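Local coordinates for transcriptional regulator (Streptococcus pneumoniae, PDB 2GNP), which probably regulates transcription in response to a small sugar-derived effector, which its putative sugar-binding domain is expected to bind, at residues S224-Y229 with N244-L249; E18-E23 with S239-N244. One frame throughout, in Å; residues are numbered along the deposited sequence.

Contact 1: S224-Y229 with N244-L249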
loop_
_atom_site.group_PDB
_atom_site.type_symbol
_atom_site.label_atom_id
_atom_site.label_comp_id
_atom_site.label_asym_id
_atom_site.label_seq_id
_atom_site.Cartn_x
_atom_site.Cartn_y
_atom_site.Cartn_z
ATOM N N SER A 224 -4.169 5.061 7.542
ATOM C CA SER A 224 -3.427 4.296 6.530
ATOM C C SER A 224 -4.376 3.961 5.413
ATOM O O SER A 224 -5.379 3.254 5.592
ATOM C CB SER A 224 -2.835 3.010 7.116
ATOM O OG SER A 224 -3.818 2.298 7.867
ATOM N N LEU A 225 -4.040 4.453 4.250
ATOM C CA LEU A 225 -4.946 4.408 3.090
ATOM C C LEU A 225 -4.373 3.448 2.101
ATOM O O LEU A 225 -3.266 3.702 1.571
ATOM C CB LEU A 225 -5.047 5.797 2.459
ATOM C CG LEU A 225 -5.721 5.984 1.083
ATOM C CD1 LEU A 225 -7.186 5.511 1.222
ATOM C CD2 LEU A 225 -5.677 7.499 0.610
ATOM N N ALA A 226 -5.110 2.375 1.792
ATOM C CA ALA A 226 -4.722 1.503 0.703
ATOM C C ALA A 226 -5.683 1.717 -0.464
ATOM O O ALA A 226 -6.887 1.779 -0.244
ATOM C CB ALA A 226 -4.751 0.028 1.157
ATOM N N VAL A 227 -5.147 1.815 -1.684
ATOM C CA VAL A 227 -5.986 1.855 -2.872
ATOM C C VAL A 227 -5.680 0.624 -3.708
ATOM O O VAL A 227 -4.496 0.402 -4.111
ATOM C CB VAL A 227 -5.675 3.145 -3.689
ATOM C CG1 VAL A 227 -6.626 3.229 -4.889
ATOM C CG2 VAL A 227 -5.793 4.367 -2.797
ATOM N N ALA A 228 -6.692 -0.223 -3.922
ATOM C CA ALA A 228 -6.391 -1.536 -4.517
ATOM C C ALA A 228 -7.670 -2.177 -5.051
ATOM O O ALA A 228 -8.694 -2.186 -4.354
ATOM C CB ALA A 228 -5.717 -2.471 -3.438
ATOM N N TYR A 229 -7.597 -2.690 -6.286
ATOM C CA TYR A 229 -8.765 -3.346 -6.857
ATOM C C TYR A 229 -8.343 -4.356 -7.915
ATOM O O TYR A 229 -7.186 -4.365 -8.361
ATOM C CB TYR A 229 -9.726 -2.325 -7.423
ATOM C CG TYR A 229 -9.221 -1.633 -8.660
ATOM C CD1 TYR A 229 -8.319 -0.562 -8.565
ATOM C CD2 TYR A 229 -9.642 -2.055 -9.930
ATOM C CE1 TYR A 229 -7.839 0.093 -9.726
ATOM C CE2 TYR A 229 -9.174 -1.420 -11.086
ATOM C CZ TYR A 229 -8.277 -0.345 -10.971
ATOM O OH TYR A 229 -7.800 0.269 -12.139
ATOM N N ASN A 244 -6.174 -6.337 9.775
ATOM C CA ASN A 244 -6.307 -4.875 10.034
ATOM C C ASN A 244 -5.004 -4.144 9.763
ATOM O O ASN A 244 -4.581 -3.302 10.558
ATOM C CB ASN A 244 -6.802 -4.571 11.455
ATOM C CG ASN A 244 -8.178 -5.146 11.706
ATOM O OD1 ASN A 244 -8.323 -6.166 12.369
ATOM N ND2 ASN A 244 -9.185 -4.491 11.182
ATOM N N LEU A 245 -4.344 -4.516 8.666
ATOM C CA LEU A 245 -3.043 -3.888 8.296
ATOM C C LEU A 245 -3.151 -2.427 7.897
ATOM O O LEU A 245 -2.202 -1.687 8.109
ATOM C CB LEU A 245 -2.258 -4.646 7.248
ATOM C CG LEU A 245 -1.993 -6.124 7.612
ATOM C CD1 LEU A 245 -1.201 -6.862 6.485
ATOM C CD2 LEU A 245 -1.201 -6.228 8.961
ATOM N N VAL A 246 -4.278 -2.031 7.308
ATOM C CA VAL A 246 -4.591 -0.626 7.113
ATOM C C VAL A 246 -5.996 -0.358 7.646
ATOM O O VAL A 246 -6.771 -1.274 7.944
ATOM C CB VAL A 246 -4.549 -0.237 5.587
ATOM C CG1 VAL A 246 -3.152 -0.580 4.968
ATOM C CG2 VAL A 246 -5.640 -0.998 4.904
ATOM N N ASN A 247 -6.305 0.906 7.821
ATOM C CA ASN A 247 -7.612 1.322 8.385
ATOM C C ASN A 247 -8.492 2.087 7.434
ATOM O O ASN A 247 -9.544 2.540 7.843
ATOM C CB ASN A 247 -7.478 2.030 9.747
ATOM C CG ASN A 247 -6.633 3.250 9.692
ATOM O OD1 ASN A 247 -6.594 3.944 8.674
ATOM N ND2 ASN A 247 -5.841 3.477 10.767
ATOM N N HIS A 248 -8.044 2.269 6.186
ATOM C CA HIS A 248 -8.852 2.952 5.165
ATOM C C HIS A 248 -8.599 2.330 3.819
ATOM O O HIS A 248 -7.440 2.263 3.355
ATOM C CB HIS A 248 -8.463 4.418 5.134
ATOM C CG HIS A 248 -9.411 5.306 4.349
ATOM N ND1 HIS A 248 -9.496 6.667 4.585
ATOM C CD2 HIS A 248 -10.283 5.037 3.345
ATOM C CE1 HIS A 248 -10.386 7.201 3.758
ATOM N NE2 HIS A 248 -10.890 6.237 3.002
ATOM N N LEU A 249 -9.669 1.845 3.202
ATOM C CA LEU A 249 -9.533 1.149 1.941
ATOM C C LEU A 249 -10.400 1.851 0.896
ATOM O O LEU A 249 -11.462 2.309 1.203
ATOM C CB LEU A 249 -9.971 -0.336 2.097
ATOM C CG LEU A 249 -9.997 -1.192 0.796
ATOM C CD1 LEU A 249 -8.625 -1.373 0.140
ATOM C CD2 LEU A 249 -10.709 -2.569 0.969
#
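S224 and N247 meet at the point where two parallel strands come together, and their polar groups carry the first set of bonds. The S224 backbone N donates to N247 OD1 at 2.9 Å in an almost straight bond (177°), tilted 34° from the plane of the carboxamide. In return the N247 backbone N donates to S224 OG at 2.9 Å; a chi1 of 48° sets this hydroxyl between its own N and carbonyl carbon, and it also presses against V246 CA. N247 ND2 reaches back weakly to the carbonyls of I221 and P222. Regular parallel pairing follows: H248 N reaches S224 O in a weak, bent bond, and H248 O accepts from A226 N at 2.8 Å, nearly along the C=O axis. L225 CA adds a C-H...O contact to the same H248 oxygen. Apolar contacts lie on both faces of the sheet. L225 and H248 run side by side, with L225 CD1 3.9 Å from the imidazole centroid, a CH-pi contact over one ring face; H248 NE2 is hydrogen-bonded to E26. A226 and L249 point to the opposite face; A226 CB meets L249 CD1 and, in the preceding loop, V246 CG2 (4.0 Å). Strand 223-227 also pairs with strand 153-160, helix 36-54 reaches H248 through V50, and helix 234-242, the crossover of this beta-alpha-beta unit, packs on V246 and L249.

Contact 2: E18-E23 with S239-N244; sequences EKYSLE and SVLRAN
Y20 and L241 both hold CG anti to the carbonyl carbon (chi1 -61° and -67°), which sets each CG beside its own backbone N; from there the ring and the leucine branches meet between the ends of two helices. The side chains cross obliquely. L241 CB sits 3.9 Å from Y20 CD2, while L241 CD1 lies over the same ring face, offset toward the rim at CD1 and CE1, 4.2 Å from the ring centroid in a CH-pi contact. K19 CG rests over the centre of the opposite face, so the ring is sandwiched between aliphatic carbons. Its hydroxyl is hydrogen-bonded to D263 of helix 253-264, the residue whose carboxylate also forms a salt bridge with R242. L22 CD2 extends the apolar patch to L241 CD2.

The polar half centres on Y20 O, at the end of helix 5-20, where the chain turns off at S21 with positive phi. N244 ND2 donates to it at 2.9 Å, approaching nearly in line with the carbonyl and close to the plane of its own amide. Water 2 donates to Y20 O and to L241 O (2.8 Å), bridging the two carbonyls; water 1 lies 2.8 Å from Y20 O and from L241 O as well, though its protons need not serve both.

N244, with positive phi, closes helix 234-242 in a Schellman motif and donates from its side chain to a carbonyl at the end of helix 5-20. Helix 234-242 is the crossover of a beta-alpha-beta unit, consistent with a Rossmann-like fold.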
loop_
_atom_site.group_PDB
_atom_site.type_symbol
_atom_site.label_atom_id
_atom_site.label_comp_id
_atom_site.label_asym_id
_atom_site.label_seq_id
_atom_site.Cartn_x
_atom_site.Cartn_y
_atom_site.Cartn_z
ATOM N N GLU A 18 -18.062 -2.632 9.462
ATOM C CA GLU A 18 -18.344 -3.320 10.730
ATOM C C GLU A 18 -17.799 -4.775 10.683
ATOM O O GLU A 18 -17.261 -5.290 11.699
ATOM C CB GLU A 18 -19.843 -3.258 10.993
ATOM C CG GLU A 18 -20.235 -3.566 12.439
ATOM C CD GLU A 18 -20.187 -5.058 12.727
ATOM O OE1 GLU A 18 -19.921 -5.386 13.912
ATOM O OE2 GLU A 18 -20.396 -5.892 11.775
ATOM N N LYS A 19 -17.868 -5.405 9.520
ATOM C CA LYS A 19 -17.447 -6.820 9.389
ATOM C C LYS A 19 -15.958 -6.981 9.729
ATOM O O LYS A 19 -15.569 -7.931 10.415
ATOM C CB LYS A 19 -17.802 -7.428 8.024
ATOM C CG LYS A 19 -17.448 -8.924 7.876
ATOM C CD LYS A 19 -17.844 -9.458 6.518
ATOM C CE LYS A 19 -17.638 -10.954 6.338
ATOM N NZ LYS A 19 -18.669 -11.717 7.155
ATOM N N TYR A 20 -15.138 -6.073 9.205
ATOM C CA TYR A 20 -13.683 -6.179 9.343
ATOM C C TYR A 20 -13.097 -5.209 10.315
ATOM O O TYR A 20 -11.879 -5.188 10.528
ATOM C CB TYR A 20 -13.010 -6.029 7.980
ATOM C CG TYR A 20 -13.452 -7.103 7.036
ATOM C CD1 TYR A 20 -14.351 -6.837 5.993
ATOM C CD2 TYR A 20 -13.007 -8.417 7.211
ATOM C CE1 TYR A 20 -14.779 -7.856 5.118
ATOM C CE2 TYR A 20 -13.393 -9.431 6.355
ATOM C CZ TYR A 20 -14.292 -9.177 5.298
ATOM O OH TYR A 20 -14.753 -10.166 4.421
ATOM N N SER A 21 -13.945 -4.389 10.934
ATOM C CA SER A 21 -13.503 -3.365 11.864
ATOM C C SER A 21 -12.545 -2.361 11.221
ATOM O O SER A 21 -11.510 -1.926 11.778
ATOM C CB SER A 21 -13.016 -3.952 13.188
ATOM O OG SER A 21 -12.311 -2.980 13.949
ATOM N N LEU A 22 -12.977 -1.982 10.028
ATOM C CA LEU A 22 -12.225 -1.097 9.136
ATOM C C LEU A 22 -12.796 0.298 9.387
ATOM O O LEU A 22 -14.030 0.509 9.281
ATOM C CB LEU A 22 -12.485 -1.552 7.683
ATOM C CG LEU A 22 -11.966 -0.600 6.636
ATOM C CD1 LEU A 22 -10.427 -0.745 6.618
ATOM C CD2 LEU A 22 -12.486 -0.941 5.253
ATOM N N GLU A 23 -11.957 1.260 9.711
ATOM C CA GLU A 23 -12.395 2.616 10.039
ATOM C C GLU A 23 -13.063 3.419 8.905
ATOM O O GLU A 23 -14.077 4.072 9.129
ATOM C CB GLU A 23 -11.218 3.369 10.678
ATOM C CG GLU A 23 -11.492 4.791 10.996
ATOM C CD GLU A 23 -10.333 5.464 11.793
ATOM O OE1 GLU A 23 -9.701 4.813 12.686
ATOM O OE2 GLU A 23 -10.070 6.656 11.526
ATOM N N SER A 239 -6.847 -10.545 3.117
ATOM C CA SER A 239 -5.762 -10.741 4.134
ATOM C C SER A 239 -5.533 -9.460 4.920
ATOM O O SER A 239 -5.514 -9.432 6.157
ATOM C CB SER A 239 -4.440 -11.126 3.515
ATOM O OG SER A 239 -4.483 -12.386 2.882
ATOM N N VAL A 240 -5.393 -8.374 4.167
ATOM C CA VAL A 240 -5.149 -7.045 4.774
ATOM C C VAL A 240 -6.313 -6.657 5.687
ATOM O O VAL A 240 -6.097 -6.129 6.798
ATOM C CB VAL A 240 -4.965 -6.046 3.593
ATOM C CG1 VAL A 240 -5.037 -4.675 4.108
ATOM C CG2 VAL A 240 -3.579 -6.360 2.888
ATOM N N LEU A 241 -7.542 -6.925 5.248
ATOM C CA LEU A 241 -8.731 -6.649 6.083
ATOM C C LEU A 241 -8.708 -7.499 7.390
ATOM O O LEU A 241 -8.985 -6.997 8.493
ATOM C CB LEU A 241 -9.986 -6.926 5.301
ATOM C CG LEU A 241 -10.191 -5.959 4.152
ATOM C CD1 LEU A 241 -11.411 -6.395 3.329
ATOM C CD2 LEU A 241 -10.402 -4.573 4.760
ATOM N N ARG A 242 -8.503 -8.811 7.205
ATOM C CA ARG A 242 -8.360 -9.774 8.324
ATOM C C ARG A 242 -7.402 -9.369 9.421
ATOM O O ARG A 242 -7.775 -9.483 10.601
ATOM C CB ARG A 242 -8.014 -11.179 7.807
ATOM C CG ARG A 242 -9.259 -11.899 7.389
ATOM C CD ARG A 242 -8.877 -13.163 6.601
ATOM N NE ARG A 242 -10.085 -13.901 6.213
ATOM C CZ ARG A 242 -10.051 -15.018 5.484
ATOM N NH1 ARG A 242 -8.886 -15.475 5.063
ATOM N NH2 ARG A 242 -11.157 -15.676 5.179
ATOM N N ALA A 243 -6.218 -8.885 9.043
ATOM C CA ALA A 243 -5.135 -8.521 9.970
ATOM C C ALA A 243 -5.174 -7.039 10.320
ATOM O O ALA A 243 -4.315 -6.531 11.066
ATOM C CB ALA A 243 -3.806 -8.917 9.360
ATOM N N ASN A 244 -6.174 -6.337 9.775
ATOM C CA ASN A 244 -6.307 -4.875 10.034
ATOM C C ASN A 244 -5.004 -4.144 9.763
ATOM O O ASN A 244 -4.581 -3.302 10.558
ATOM C CB ASN A 244 -6.802 -4.571 11.455
ATOM C CG ASN A 244 -8.178 -5.146 11.706
ATOM O OD1 ASN A 244 -8.323 -6.166 12.369
ATOM N ND2 ASN A 244 -9.185 -4.491 11.182
HETATM O O HOH W 1 -10.653 -7.683 10.624
HETATM O O HOH W 2 -9.887 -4.393 8.643
#

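N244 belongs to both contacts: in 239-244 it ends the helix and binds the N-terminal helix, and in 244-249 it starts the turn into the next strand. The centres lie about 9 Å apart. Between them L245 N probably donates to V240 O (3.0 Å), and V246 CG2 packs on V240 CG1 at 3.8 Å, joining helix end to strand entry. Contact 2's other segment touches contact 1 as well, with L22 CD1 3.5 Å from N247 C. Contact 1 is the parallel pairing of a beta-alpha-beta unit, and contact 2 fastens helix 5-20 to its crossover helix, just before strand 24-28 pairs with strand 248-252.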